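Local coordinates for protein cycloalternan-forming enzyme (Listeria monocytogenes serovar 1/2a, PDB 5F7U) that is a multidomain carbohydrate-active enzyme of glycoside hydrolase family 31 that binds glycans at several sites and also carries magnesium ions, at residues I346-N349 / G355-T358. The protein carries 1 engineered substitution. Sequence-based numbering, arbitrary orientation.
With MG (magnesium ion), chain H.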
loop_
_atom_site.group_PDB
_atom_site.type_symbol
_atom_site.label_atom_id
_atom_site.label_comp_id
_atom_site.label_asym_id
_atom_site.label_seq_id
_atom_site.Cartn_x
_atom_site.Cartn_y
_atom_site.Cartn_z
ATOM N N ILE A 346 13.375 1.212 -7.851
ATOM C CA ILE A 346 12.586 2.104 -8.715
ATOM C C ILE A 346 11.631 2.919 -7.840
ATOM O O ILE A 346 11.533 4.142 -7.985
ATOM C CB ILE A 346 11.839 1.325 -9.824
ATOM C CG1 ILE A 346 12.866 0.792 -10.844
ATOM C CG2 ILE A 346 10.749 2.175 -10.489
ATOM C CD1 ILE A 346 12.290 -0.228 -11.828
ATOM N N VAL A 347 10.964 2.239 -6.903
ATOM C CA VAL A 347 10.118 2.930 -5.919
ATOM C C VAL A 347 10.905 3.947 -5.092
ATOM O O VAL A 347 10.428 5.081 -4.890
ATOM C CB VAL A 347 9.317 1.940 -5.033
ATOM C CG1 VAL A 347 8.397 2.698 -4.068
ATOM C CG2 VAL A 347 8.482 1.063 -5.946
ATOM N N ASN A 348 12.097 3.562 -4.623
ATOM C CA ASN A 348 12.948 4.510 -3.922
ATOM C C ASN A 348 13.224 5.771 -4.764
ATOM O O ASN A 348 13.123 6.891 -4.250
ATOM C CB ASN A 348 14.264 3.885 -3.481
ATOM C CG ASN A 348 15.086 4.827 -2.648
ATOM O OD1 ASN A 348 14.680 5.218 -1.549
ATOM N ND2 ASN A 348 16.225 5.256 -3.190
ATOM N N ASN A 349 13.564 5.573 -6.039
ATOM C CA ASN A 349 13.842 6.718 -6.928
ATOM C C ASN A 349 12.621 7.612 -7.093
ATOM O O ASN A 349 12.738 8.830 -7.106
ATOM C CB ASN A 349 14.414 6.251 -8.277
ATOM C CG ASN A 349 15.773 5.592 -8.127
ATOM O OD1 ASN A 349 16.443 5.781 -7.111
ATOM N ND2 ASN A 349 16.188 4.803 -9.125
ATOM N N GLY A 355 8.882 12.471 -2.441
ATOM C CA GLY A 355 8.947 12.516 -0.973
ATOM C C GLY A 355 9.041 11.144 -0.340
ATOM O O GLY A 355 8.384 10.194 -0.768
ATOM N N LYS A 356 9.885 11.054 0.679
ATOM C CA LYS A 356 10.001 9.825 1.447
ATOM C C LYS A 356 8.852 9.690 2.419
ATOM O O LYS A 356 8.310 10.686 2.909
ATOM C CB LYS A 356 11.311 9.815 2.248
ATOM C CG LYS A 356 12.568 10.036 1.429
ATOM C CD LYS A 356 12.856 8.825 0.573
ATOM C CE LYS A 356 13.736 9.230 -0.607
ATOM N NZ LYS A 356 14.223 7.985 -1.233
ATOM N N THR A 357 8.505 8.442 2.732
ATOM C CA THR A 357 7.656 8.172 3.872
ATOM C C THR A 357 8.308 8.727 5.139
ATOM O O THR A 357 9.505 8.566 5.342
ATOM C CB THR A 357 7.465 6.651 4.017
ATOM O OG1 THR A 357 6.577 6.216 2.984
ATOM C CG2 THR A 357 6.836 6.284 5.336
ATOM N N THR A 358 7.509 9.373 5.987
ATOM C CA THR A 358 8.013 9.824 7.294
ATOM C C THR A 358 7.870 8.701 8.317
ATOM O O THR A 358 6.758 8.232 8.560
ATOM C CB THR A 358 7.224 11.061 7.777
ATOM O OG1 THR A 358 7.360 12.099 6.804
ATOM C CG2 THR A 358 7.743 11.562 9.140
HETATM MG MG MG H . 18.566 5.680 -6.743
HETATM O O HOH W 1 18.292 4.454 -5.177
HETATM O O HOH W 2 18.900 4.035 -7.930
HETATM O O HOH W 3 20.635 5.786 -6.284
HETATM O O HOH W 4 18.753 6.865 -8.471
HETATM O O HOH W 5 18.367 7.277 -5.511
#
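The flat carboxamide of Asn348 meets the ammonium group of Lys356 at its oxygen end: NZ lies beyond OD1, lifted to one side of the amide plane. The line from Asn348 OD1 to Lys356 NZ is 2.8 Å long and rises steeply, about 49° from that plane. At the opposite end of the amide, Asn348 ND2 gives a hydrogen bond (3.0 Å) to water 1, itself a ligand of the magnesium ion at 2.0 Å, which makes Asn348 a second-shell residue of the metal. Asparagine suits this place because its carbonyl can approach a cation while its NH2 serves a water. The magnesium lies off the OD1 end of the Asn349 amide, close to its plane: Asn349 OD1 binds the metal at 2.2 Å, and five waters complete an octahedral shell. Asn349 ND2 reaches water 2 of that shell (3.1 Å) and the carbonyl of Ser339, so both ends of the group are held and its rotation is fixed. In Asn348, CG anti to the backbone N (chi1 -175°) carries OD1 to the side of the residue's own carbonyl, where one ammonium group can meet both oxygens. The bond from Lys356 NZ to Asn348 O is weak, at 3.4 Å. Lys356 bends at chi2 and then runs extended, taking NZ back past the helix end to Thr351 OG1, its strongest polar partner, and into a salt bridge with Asp352; this carboxylate probably keeps the amine protonated. Thr351 OG1 in turn bonds Asn348 O. The contact thus ties the last turns of helix 343-354 to the loop leading toward the first strand, 367-369, of the family's TIM barrel. Gly355, the first residue beyond helical geometry, turns the chain at a phi of 121°, where a side chain would press on the preceding carbonyl O.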